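Local coordinates for protein probable tagatose 6-phosphate kinase (Sinorhizobium meliloti, PDB 3TXV) that probably takes part in carbohydrate metabolism, with a tentatively assigned tagatose-6-phosphate kinase activity carried on a parallel β/α-barrel fold, at residues A[130-135]-A[150-155]; A[290-295]-A[413-418]; A[228-233]-A[262-267]; A[36-41]-A[77-82]. One frame throughout, in Å; residues are numbered along the deposited sequence.

Contact 1 of 4, residues A[130-135]-A[150-155]; sequences LDTSMG and ARAARL
T132 reaches helix 145-161 with a chi1 of 34°, an angle that sets OG1 in the wedge between its own backbone N and carbonyl carbon and puts CG2 anti to the carbonyl carbon. L130 and L155 likewise hold CG anti to their carbonyl carbons (chi1 -63° and -74°), which turns their branches into the same interface. CG2 of T132 presses on CB of R151 at 3.5 Å and also lies 4.0 Å from CD1 of L155, so one methyl touches two residues a helical turn apart. The T132 and R151 side chains cross at a slant. On the strand side, CD2 of L130 meets CB of L155 at 3.8 Å, while its sister CD1 lies 3.6 Å from the carbonyl O of A152. The nearest pair of CA atoms is T132 CA and A152 CA, 5.7 Å apart. The contact thus joins the end of barrel strand 127-130, and the loop after it, to the helix that follows in the chain. D131 turns the other way: S133 OG donates to the syn lone pair of D131 OD1 at 2.7 Å, and D131 OD2 is hydrogen-bonded to H95 and T177. Helix 106-121 flanks R151 and L155 on the outer layer. No hydrogen bond crosses between the two segments; T132 OG1 is 3.5 Å from A152 N, but the angle is poor, and its partner is instead the T148 carbonyl one turn earlier. The chemistry implies an essentially apolar union of loop and helix, in which the one buried hydroxyl is satisfied by the helix backbone.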
loop_
_atom_site.group_PDB
_atom_site.type_symbol
_atom_site.label_atom_id
_atom_site.label_comp_id
_atom_site.label_asym_id
_atom_site.label_seq_id
_atom_site.Cartn_x
_atom_site.Cartn_y
_atom_site.Cartn_z
ATOM N N LEU A 130 5.900 -11.894 -6.894
ATOM C CA LEU A 130 7.188 -12.116 -7.499
ATOM C C LEU A 130 7.302 -11.304 -8.772
ATOM O O LEU A 130 6.785 -11.686 -9.841
ATOM C CB LEU A 130 7.388 -13.601 -7.791
ATOM C CG LEU A 130 7.418 -14.549 -6.596
ATOM C CD1 LEU A 130 7.431 -15.981 -7.076
ATOM C CD2 LEU A 130 8.598 -14.252 -5.673
ATOM N N ASP A 131 7.985 -10.176 -8.647
ATOM C CA ASP A 131 8.182 -9.296 -9.768
ATOM C C ASP A 131 9.649 -9.237 -10.095
ATOM O O ASP A 131 10.414 -8.585 -9.384
ATOM C CB ASP A 131 7.665 -7.902 -9.433
ATOM C CG ASP A 131 7.673 -6.975 -10.641
ATOM O OD1 ASP A 131 7.946 -7.474 -11.771
ATOM O OD2 ASP A 131 7.406 -5.756 -10.453
ATOM N N THR A 132 10.022 -9.902 -11.180
ATOM C CA THR A 132 11.406 -10.041 -11.613
ATOM C C THR A 132 11.637 -9.391 -12.979
ATOM O O THR A 132 12.586 -9.716 -13.684
ATOM C CB THR A 132 11.732 -11.517 -11.766
ATOM O OG1 THR A 132 10.556 -12.205 -12.214
ATOM C CG2 THR A 132 12.181 -12.104 -10.455
ATOM N N SER A 133 10.772 -8.464 -13.349
ATOM C CA SER A 133 10.693 -8.027 -14.738
ATOM C C SER A 133 11.671 -6.917 -15.086
ATOM O O SER A 133 11.888 -6.616 -16.268
ATOM C CB SER A 133 9.267 -7.583 -15.056
ATOM O OG SER A 133 8.826 -6.603 -14.132
HETATM N N MSE A 134 12.251 -6.304 -14.059
HETATM C CA MSE A 134 13.157 -5.179 -14.269
HETATM C C MSE A 134 14.577 -5.636 -14.566
HETATM O O MSE A 134 15.043 -6.626 -14.027
HETATM C CB MSE A 134 13.093 -4.176 -13.110
HETATM C CG MSE A 134 13.659 -4.658 -11.780
HETATM SE SE MSE A 134 12.708 -6.155 -10.954
HETATM C CE MSE A 134 10.997 -5.299 -10.641
ATOM N N GLY A 135 15.251 -4.920 -15.435
ATOM C CA GLY A 135 16.616 -5.213 -15.756
ATOM C C GLY A 135 17.525 -4.832 -14.621
ATOM O O GLY A 135 17.225 -3.973 -13.824
ATOM N N ALA A 150 11.985 -17.129 -15.613
ATOM C CA ALA A 150 12.983 -17.994 -15.027
ATOM C C ALA A 150 13.491 -17.467 -13.662
ATOM O O ALA A 150 13.852 -18.250 -12.778
ATOM C CB ALA A 150 14.134 -18.195 -15.986
ATOM N N ARG A 151 13.516 -16.144 -13.502
ATOM C CA ARG A 151 13.910 -15.540 -12.247
ATOM C C ARG A 151 12.763 -15.604 -11.245
ATOM O O ARG A 151 12.986 -15.776 -10.041
ATOM C CB ARG A 151 14.329 -14.090 -12.457
ATOM C CG ARG A 151 15.414 -13.894 -13.466
ATOM C CD ARG A 151 16.048 -12.533 -13.354
ATOM N NE ARG A 151 17.134 -12.469 -14.324
ATOM C CZ ARG A 151 17.949 -11.437 -14.525
ATOM N NH1 ARG A 151 17.820 -10.334 -13.811
ATOM N NH2 ARG A 151 18.913 -11.531 -15.448
ATOM N N ALA A 152 11.536 -15.481 -11.727
ATOM C CA ALA A 152 10.385 -15.552 -10.832
ATOM C C ALA A 152 10.383 -16.928 -10.216
ATOM O O ALA A 152 10.235 -17.073 -9.009
ATOM C CB ALA A 152 9.075 -15.292 -11.594
ATOM N N ALA A 153 10.595 -17.925 -11.073
ATOM C CA ALA A 153 10.669 -19.329 -10.673
ATOM C C ALA A 153 11.797 -19.652 -9.690
ATOM O O ALA A 153 11.598 -20.456 -8.776
ATOM C CB ALA A 153 10.785 -20.222 -11.880
ATOM N N ARG A 154 12.965 -19.047 -9.862
ATOM C CA ARG A 154 13.987 -19.312 -8.904
ATOM C C ARG A 154 13.485 -18.890 -7.544
ATOM O O ARG A 154 13.643 -19.630 -6.577
ATOM C CB ARG A 154 15.360 -18.694 -9.212
ATOM C CG ARG A 154 16.378 -19.294 -8.238
ATOM C CD ARG A 154 17.789 -18.884 -8.413
ATOM N NE ARG A 154 18.571 -19.877 -9.167
ATOM C CZ ARG A 154 19.896 -19.830 -9.329
ATOM N NH1 ARG A 154 20.623 -18.857 -8.763
ATOM N NH2 ARG A 154 20.495 -20.764 -10.043
ATOM N N LEU A 155 12.875 -17.711 -7.454
ATOM C CA LEU A 155 12.466 -17.207 -6.139
ATOM C C LEU A 155 11.343 -18.058 -5.530
ATOM O O LEU A 155 11.311 -18.290 -4.320
ATOM C CB LEU A 155 12.087 -15.748 -6.215
ATOM C CG LEU A 155 13.285 -14.829 -6.356
ATOM C CD1 LEU A 155 12.862 -13.408 -6.683
ATOM C CD2 LEU A 155 14.143 -14.856 -5.100
#

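Contact 2 of 4, residues A[290-295]-A[413-418]; sequences PGLTFA and AAVDAV
V418 faces helix 290-310 with its two methyls split between two targets. CG2, anti to the carbonyl carbon, lies 3.6 Å from CB of A295, whereas CG1, anti to the backbone N (chi1 -171°), lies 4.0 Å from CD2 of L292. Between these targets V418 comes close to backbone, its CG2 standing 3.8 Å from the carbonyl O of G291. The L292 and V418 side chains meet at a slant, and the same CD2 of L292 also touches CG1 of V415 at 4.1 Å. One turn earlier in its own helix than V418, A414 directs CB at the carbonyl O of A295, 3.8 Å away. With an alanine in place of V418, A295 CB and L292 CD2 would both lose their methyl partners, and a gap would probably open beside G291. V33 of helix 31-43 also touches L292 and V415. The short axes approach to 8.4 Å at 149°, and no hydrogen bond crosses. This is near-antiparallel helix packing of small and branched aliphatic residues, by which the C-terminal helix 407-424 is laid against the helix that follows the last strand, 283-288, of the β/α barrel.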
loop_
_atom_site.group_PDB
_atom_site.type_symbol
_atom_site.label_atom_id
_atom_site.label_comp_id
_atom_site.label_asym_id
_atom_site.label_seq_id
_atom_site.Cartn_x
_atom_site.Cartn_y
_atom_site.Cartn_z
ATOM N N PRO A 290 -1.796 4.869 -0.707
ATOM C CA PRO A 290 -1.693 6.306 -0.698
ATOM C C PRO A 290 -2.980 6.958 -0.335
ATOM O O PRO A 290 -3.030 7.915 0.367
ATOM C CB PRO A 290 -1.321 6.586 -2.120
ATOM C CG PRO A 290 -0.495 5.461 -2.484
ATOM C CD PRO A 290 -0.816 4.313 -1.627
ATOM N N GLY A 291 -4.054 6.396 -0.787
ATOM C CA GLY A 291 -5.322 6.917 -0.404
ATOM C C GLY A 291 -5.493 6.859 1.085
ATOM O O GLY A 291 -6.328 7.512 1.586
ATOM N N LEU A 292 -4.745 6.051 1.800
ATOM C CA LEU A 292 -5.097 5.801 3.160
ATOM C C LEU A 292 -4.361 6.747 4.020
ATOM O O LEU A 292 -4.843 7.157 5.012
ATOM C CB LEU A 292 -4.690 4.400 3.538
ATOM C CG LEU A 292 -5.536 3.323 2.936
ATOM C CD1 LEU A 292 -4.901 2.052 3.085
ATOM C CD2 LEU A 292 -6.780 3.316 3.622
ATOM N N THR A 293 -3.154 7.071 3.633
ATOM C CA THR A 293 -2.341 8.067 4.342
ATOM C C THR A 293 -2.639 9.476 3.849
ATOM O O THR A 293 -2.390 10.468 4.550
ATOM C CB THR A 293 -0.872 7.821 4.121
ATOM O OG1 THR A 293 -0.651 7.492 2.729
ATOM C CG2 THR A 293 -0.372 6.706 5.036
ATOM N N PHE A 294 -3.140 9.569 2.623
ATOM C CA PHE A 294 -3.666 10.821 2.149
ATOM C C PHE A 294 -4.773 11.303 3.129
ATOM O O PHE A 294 -4.673 12.398 3.666
ATOM C CB PHE A 294 -4.166 10.663 0.709
ATOM C CG PHE A 294 -4.808 11.890 0.152
ATOM C CD1 PHE A 294 -6.138 12.183 0.442
ATOM C CD2 PHE A 294 -4.075 12.767 -0.642
ATOM C CE1 PHE A 294 -6.748 13.356 -0.062
ATOM C CE2 PHE A 294 -4.654 13.907 -1.156
ATOM C CZ PHE A 294 -6.002 14.211 -0.879
ATOM N N ALA A 295 -5.793 10.483 3.383
ATOM C CA ALA A 295 -6.848 10.833 4.340
ATOM C C ALA A 295 -6.314 11.120 5.777
ATOM O O ALA A 295 -6.741 12.100 6.451
ATOM C CB ALA A 295 -7.873 9.764 4.366
ATOM N N ALA A 413 -11.122 7.727 12.190
ATOM C CA ALA A 413 -12.372 7.988 11.493
ATOM C C ALA A 413 -12.141 8.391 10.074
ATOM O O ALA A 413 -12.900 7.974 9.215
ATOM C CB ALA A 413 -13.141 9.073 12.198
ATOM N N ALA A 414 -11.105 9.205 9.842
ATOM C CA ALA A 414 -10.712 9.600 8.478
ATOM C C ALA A 414 -10.260 8.372 7.689
ATOM O O ALA A 414 -10.843 8.068 6.645
ATOM C CB ALA A 414 -9.630 10.669 8.496
ATOM N N VAL A 415 -9.271 7.637 8.210
ATOM C CA VAL A 415 -8.816 6.407 7.553
ATOM C C VAL A 415 -9.998 5.463 7.201
ATOM O O VAL A 415 -10.174 5.050 6.033
ATOM C CB VAL A 415 -7.712 5.666 8.375
ATOM C CG1 VAL A 415 -6.979 4.705 7.506
ATOM C CG2 VAL A 415 -6.725 6.660 8.939
ATOM N N ASP A 416 -10.808 5.166 8.223
ATOM C CA ASP A 416 -11.943 4.239 8.143
ATOM C C ASP A 416 -12.920 4.616 7.025
ATOM O O ASP A 416 -13.479 3.757 6.375
ATOM C CB ASP A 416 -12.639 4.189 9.501
ATOM C CG ASP A 416 -13.443 2.921 9.707
ATOM O OD1 ASP A 416 -12.831 1.839 9.855
ATOM O OD2 ASP A 416 -14.683 3.000 9.754
ATOM N N ALA A 417 -13.092 5.904 6.769
ATOM C CA ALA A 417 -13.958 6.311 5.660
ATOM C C ALA A 417 -13.484 5.783 4.283
ATOM O O ALA A 417 -14.297 5.378 3.453
ATOM C CB ALA A 417 -14.171 7.819 5.652
ATOM N N VAL A 418 -12.172 5.767 4.057
ATOM C CA VAL A 418 -11.595 5.183 2.843
ATOM C C VAL A 418 -11.804 3.679 2.901
ATOM O O VAL A 418 -12.416 3.099 2.008
ATOM C CB VAL A 418 -10.093 5.500 2.726
ATOM C CG1 VAL A 418 -9.549 5.092 1.367
ATOM C CG2 VAL A 418 -9.812 6.994 3.022
#

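Contact 3 of 4, residues A[228-233]-A[262-267]; sequences VQPGVE and FEAHST
In the parallel eight-stranded β/α barrel, V228 and F262 meet where strand 223-227 gives way to its loop beside the neighbouring strand 261-264. The sheet pairing continues through V228 N, which donates to the carbonyl O of E263 at 3.3 Å and 156°. V228 then reaches over the ring of F262 in a CH-pi contact: CG2 is 4.0 Å from the ring centroid, 23° off the normal and displaced toward the rim. Its other methyl, CG1, lies 3.7 Å from CD1 of the same ring. An alanine in place of F262 would remove the ring face, and the V228 methyls would probably be left beside a gap facing L250. Further on, CG of P230 packs on CB of A264 at 3.8 Å, and CG2 of V232 covers the carbonyl O of H265 at 3.7 Å. H265 lies with H95 and E178 round a point where no metal is modelled, possibly an empty metal site but unconfirmed. K127 and K287 form salt bridges with the E263 carboxylate. Beside these lysines, H265 NE2 donates to the anti lone pair of E263 OE2 at 2.8 Å and 151°, with the oxygen close to the imidazole plane.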
loop_
_atom_site.group_PDB
_atom_site.type_symbol
_atom_site.label_atom_id
_atom_site.label_comp_id
_atom_site.label_asym_id
_atom_site.label_seq_id
_atom_site.Cartn_x
_atom_site.Cartn_y
_atom_site.Cartn_z
ATOM N N VAL A 228 -2.197 -6.640 -13.160
ATOM C CA VAL A 228 -2.605 -6.202 -14.491
ATOM C C VAL A 228 -3.144 -4.798 -14.417
ATOM O O VAL A 228 -3.652 -4.395 -13.374
ATOM C CB VAL A 228 -3.646 -7.163 -15.122
ATOM C CG1 VAL A 228 -3.167 -8.630 -14.989
ATOM C CG2 VAL A 228 -5.064 -6.979 -14.533
ATOM N N GLN A 229 -3.004 -4.038 -15.493
ATOM C CA GLN A 229 -3.409 -2.647 -15.464
ATOM C C GLN A 229 -4.802 -2.567 -16.065
ATOM O O GLN A 229 -4.961 -2.487 -17.282
ATOM C CB GLN A 229 -2.396 -1.742 -16.189
ATOM N N PRO A 230 -5.827 -2.588 -15.210
ATOM C CA PRO A 230 -7.228 -2.597 -15.639
ATOM C C PRO A 230 -7.726 -1.229 -16.159
ATOM O O PRO A 230 -8.894 -1.114 -16.563
ATOM C CB PRO A 230 -7.981 -2.971 -14.358
ATOM C CG PRO A 230 -6.958 -2.784 -13.217
ATOM C CD PRO A 230 -5.702 -2.241 -13.789
ATOM N N GLY A 231 -6.843 -0.220 -16.145
ATOM C CA GLY A 231 -7.165 1.139 -16.569
ATOM C C GLY A 231 -7.683 1.949 -15.388
ATOM O O GLY A 231 -8.847 2.354 -15.356
ATOM N N VAL A 232 -6.838 2.124 -14.371
ATOM C CA VAL A 232 -7.047 3.144 -13.344
ATOM C C VAL A 232 -5.719 3.840 -13.205
ATOM O O VAL A 232 -4.713 3.172 -13.018
ATOM C CB VAL A 232 -7.472 2.559 -11.972
ATOM C CG1 VAL A 232 -8.886 1.987 -12.035
ATOM C CG2 VAL A 232 -6.447 1.541 -11.446
ATOM N N GLU A 233 -5.698 5.165 -13.356
ATOM C CA GLU A 233 -4.519 5.971 -13.033
ATOM C C GLU A 233 -4.979 6.995 -11.981
ATOM O O GLU A 233 -6.188 7.167 -11.770
ATOM C CB GLU A 233 -3.897 6.652 -14.296
ATOM C CG GLU A 233 -3.493 5.744 -15.539
ATOM C CD GLU A 233 -2.064 6.057 -16.186
ATOM O OE1 GLU A 233 -1.489 5.206 -16.919
ATOM O OE2 GLU A 233 -1.479 7.147 -15.937
ATOM N N PHE A 262 -7.334 -11.388 -10.692
ATOM C CA PHE A 262 -6.408 -10.251 -10.866
ATOM C C PHE A 262 -6.147 -9.409 -9.608
ATOM O O PHE A 262 -7.078 -9.021 -8.915
ATOM C CB PHE A 262 -6.870 -9.343 -11.985
ATOM C CG PHE A 262 -6.815 -9.982 -13.326
ATOM C CD1 PHE A 262 -5.783 -10.854 -13.649
ATOM C CD2 PHE A 262 -7.783 -9.690 -14.289
ATOM C CE1 PHE A 262 -5.725 -11.444 -14.913
ATOM C CE2 PHE A 262 -7.742 -10.269 -15.535
ATOM C CZ PHE A 262 -6.714 -11.146 -15.851
ATOM N N GLU A 263 -4.875 -9.147 -9.323
ATOM C CA GLU A 263 -4.486 -8.072 -8.431
ATOM C C GLU A 263 -4.413 -6.781 -9.206
ATOM O O GLU A 263 -3.820 -6.712 -10.313
ATOM C CB GLU A 263 -3.120 -8.339 -7.846
ATOM C CG GLU A 263 -2.669 -7.298 -6.864
ATOM C CD GLU A 263 -1.640 -7.821 -5.866
ATOM O OE1 GLU A 263 -1.905 -8.848 -5.185
ATOM O OE2 GLU A 263 -0.566 -7.179 -5.753
ATOM N N ALA A 264 -5.026 -5.748 -8.636
ATOM C CA ALA A 264 -4.942 -4.411 -9.229
ATOM C C ALA A 264 -4.263 -3.398 -8.300
ATOM O O ALA A 264 -4.593 -3.294 -7.112
ATOM C CB ALA A 264 -6.307 -3.935 -9.700
ATOM N N HIS A 265 -3.284 -2.683 -8.843
ATOM C CA HIS A 265 -2.585 -1.653 -8.075
ATOM C C HIS A 265 -3.158 -0.292 -8.441
ATOM O O HIS A 265 -3.684 -0.116 -9.530
ATOM C CB HIS A 265 -1.075 -1.676 -8.359
ATOM C CG HIS A 265 -0.363 -2.896 -7.841
ATOM N ND1 HIS A 265 1.010 -2.934 -7.663
ATOM C CD2 HIS A 265 -0.827 -4.111 -7.450
ATOM C CE1 HIS A 265 1.353 -4.124 -7.195
ATOM N NE2 HIS A 265 0.260 -4.858 -7.064
ATOM N N SER A 266 -3.050 0.661 -7.524
ATOM C CA SER A 266 -3.466 2.052 -7.757
ATOM C C SER A 266 -4.978 2.210 -7.877
ATOM O O SER A 266 -5.481 2.985 -8.703
ATOM C CB SER A 266 -2.741 2.689 -8.976
ATOM O OG SER A 266 -1.449 2.145 -9.146
ATOM N N THR A 267 -5.696 1.490 -7.036
ATOM C CA THR A 267 -7.143 1.658 -6.927
ATOM C C THR A 267 -7.418 2.858 -6.063
ATOM O O THR A 267 -8.581 3.210 -5.869
ATOM C CB THR A 267 -7.805 0.483 -6.193
ATOM O OG1 THR A 267 -7.169 0.314 -4.911
ATOM C CG2 THR A 267 -7.732 -0.836 -7.031
#

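Contact 4 of 4, residues A[36-41]-A[77-82]; sequences AAMLRA and AIADRI
M38 and A79 meet where helix 31-43 packs beside helix 68-81, two neighbouring helices on the outer layer of the β/α barrel. The closely packed part is built by one long side chain. M38, modelled as selenomethionine, holds CG anti to its carbonyl carbon (chi1 -78°) and is extended beyond it, so that the chain spans the space between the helices and its far end lands on the opposite backbone. The terminal CE rests 3.5 Å from CB of A79, with A79 CA only slightly farther at 3.7 Å: the short alanine lets the methyl come down onto the helix itself. One atom back, SE is flanked by CG2 of I78 at 3.7 Å, the two side chains crossing at about a right angle. This inner side faces the barrel wall, since M38 also touches V48 and I89 of strands 48-53 and 89-96, and A79 touches I89 too. The looser side belongs to L39, which is exposed and contributes just one branch, CD2. I82, where the chain leaves helical geometry, joins the tight part to it. The whole interface buries a modest 212 Å², counting both sides, and no hydrogen bond bridges it, so it is held by apolar contacts alone. Away from helix 68-81, A37 and R40 pack on helix 407-424, which places helix 31-43 between two helical neighbours. The two sides of the contact are tied together by a single methyl: CD1 of I82 lies 3.9 Å from CB of M38 and 4.0 Å from CD2 of L39.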
loop_
_atom_site.group_PDB
_atom_site.type_symbol
_atom_site.label_atom_id
_atom_site.label_comp_id
_atom_site.label_asym_id
_atom_site.label_seq_id
_atom_site.Cartn_x
_atom_site.Cartn_y
_atom_site.Cartn_z
ATOM N N ALA A 36 -6.205 1.142 12.110
ATOM C CA ALA A 36 -7.489 1.430 11.487
ATOM C C ALA A 36 -7.958 0.329 10.538
ATOM O O ALA A 36 -9.142 -0.004 10.482
ATOM C CB ALA A 36 -7.416 2.749 10.768
ATOM N N ALA A 37 -7.025 -0.235 9.795
ATOM C CA ALA A 37 -7.333 -1.359 8.932
ATOM C C ALA A 37 -7.780 -2.515 9.760
ATOM O O ALA A 37 -8.763 -3.151 9.443
ATOM C CB ALA A 37 -6.140 -1.751 8.074
HETATM N N MSE A 38 -7.064 -2.802 10.826
HETATM C CA MSE A 38 -7.490 -3.896 11.670
HETATM C C MSE A 38 -8.920 -3.652 12.200
HETATM O O MSE A 38 -9.802 -4.453 11.949
HETATM C CB MSE A 38 -6.477 -4.155 12.783
HETATM C CG MSE A 38 -5.235 -4.924 12.349
HETATM SE SE MSE A 38 -3.924 -4.474 13.651
HETATM C CE MSE A 38 -2.601 -5.868 13.499
ATOM N N LEU A 39 -9.159 -2.516 12.862
ATOM C CA LEU A 39 -10.474 -2.193 13.426
ATOM C C LEU A 39 -11.637 -2.407 12.467
ATOM O O LEU A 39 -12.708 -2.863 12.875
ATOM C CB LEU A 39 -10.513 -0.773 14.008
ATOM C CG LEU A 39 -9.725 -0.536 15.321
ATOM C CD1 LEU A 39 -9.790 0.905 15.796
ATOM C CD2 LEU A 39 -10.156 -1.471 16.465
ATOM N N ARG A 40 -11.449 -2.095 11.194
ATOM C CA ARG A 40 -12.523 -2.301 10.240
ATOM C C ARG A 40 -12.713 -3.790 9.963
ATOM O O ARG A 40 -13.848 -4.300 10.017
ATOM C CB ARG A 40 -12.278 -1.495 8.968
ATOM C CG ARG A 40 -13.021 -1.989 7.741
ATOM C CD ARG A 40 -14.497 -1.847 7.853
ATOM N NE ARG A 40 -14.838 -0.527 8.361
ATOM C CZ ARG A 40 -16.033 0.039 8.246
ATOM N NH1 ARG A 40 -17.015 -0.596 7.626
ATOM N NH2 ARG A 40 -16.242 1.248 8.744
ATOM N N ALA A 41 -11.620 -4.497 9.676
ATOM C CA ALA A 41 -11.684 -5.945 9.531
ATOM C C ALA A 41 -12.441 -6.586 10.707
ATOM O O ALA A 41 -13.370 -7.364 10.495
ATOM C CB ALA A 41 -10.310 -6.527 9.400
ATOM N N ALA A 77 2.421 -5.735 17.503
ATOM C CA ALA A 77 2.344 -4.848 18.650
ATOM C C ALA A 77 1.018 -4.060 18.668
ATOM O O ALA A 77 0.352 -3.914 19.715
ATOM C CB ALA A 77 3.538 -3.914 18.643
ATOM N N ILE A 78 0.665 -3.569 17.483
ATOM C CA ILE A 78 -0.572 -2.857 17.185
ATOM C C ILE A 78 -1.778 -3.754 17.525
ATOM O O ILE A 78 -2.709 -3.333 18.219
ATOM C CB ILE A 78 -0.556 -2.441 15.681
ATOM C CG1 ILE A 78 0.567 -1.457 15.434
ATOM C CG2 ILE A 78 -1.834 -1.820 15.233
ATOM C CD1 ILE A 78 0.789 -1.194 13.990
ATOM N N ALA A 79 -1.728 -4.997 17.047
ATOM C CA ALA A 79 -2.810 -5.950 17.213
ATOM C C ALA A 79 -3.130 -6.093 18.674
ATOM O O ALA A 79 -4.289 -6.084 19.079
ATOM C CB ALA A 79 -2.410 -7.292 16.641
ATOM N N ASP A 80 -2.082 -6.232 19.466
ATOM C CA ASP A 80 -2.253 -6.395 20.895
ATOM C C ASP A 80 -2.917 -5.150 21.475
ATOM O O ASP A 80 -4.002 -5.259 22.051
ATOM C CB ASP A 80 -0.913 -6.642 21.596
ATOM C CG ASP A 80 -0.226 -7.891 21.127
ATOM O OD1 ASP A 80 -0.861 -8.754 20.446
ATOM O OD2 ASP A 80 0.973 -7.985 21.462
ATOM N N ARG A 81 -2.281 -3.984 21.317
ATOM C CA ARG A 81 -2.821 -2.739 21.858
ATOM C C ARG A 81 -4.367 -2.662 21.773
ATOM O O ARG A 81 -5.006 -2.008 22.611
ATOM C CB ARG A 81 -2.178 -1.513 21.168
ATOM C CG ARG A 81 -0.788 -1.079 21.651
ATOM N N ILE A 82 -4.944 -3.347 20.779
ATOM C CA ILE A 82 -6.379 -3.258 20.439
ATOM C C ILE A 82 -7.101 -4.609 20.455
ATOM O O ILE A 82 -8.166 -4.746 19.835
ATOM C CB ILE A 82 -6.617 -2.577 19.033
ATOM C CG1 ILE A 82 -5.896 -3.338 17.912
ATOM C CG2 ILE A 82 -6.155 -1.128 19.048
ATOM C CD1 ILE A 82 -6.484 -3.147 16.540
#

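Along the chain the contacts come in the order 4, 1, 3, 2, each closing before the next opens. Contact 3 supplies H265 to the possible, unconfirmed metal site, and contact 1 reaches it only indirectly, through H95, whose ring meets that of H265. Their centres are 20 Å apart and their nearest atoms about 7 Å apart, so H95 is a common neighbour rather than a sign of touching. Contacts 2 and 4, with centres 15 Å apart, do touch: R40 NH2 forms a salt bridge with D416 OD2 at 2.6 Å, and A36 CB packs on V415 CB at 3.8 Å. Contact 2 lies across the chain's centre from contact 1, 33 Å between centres.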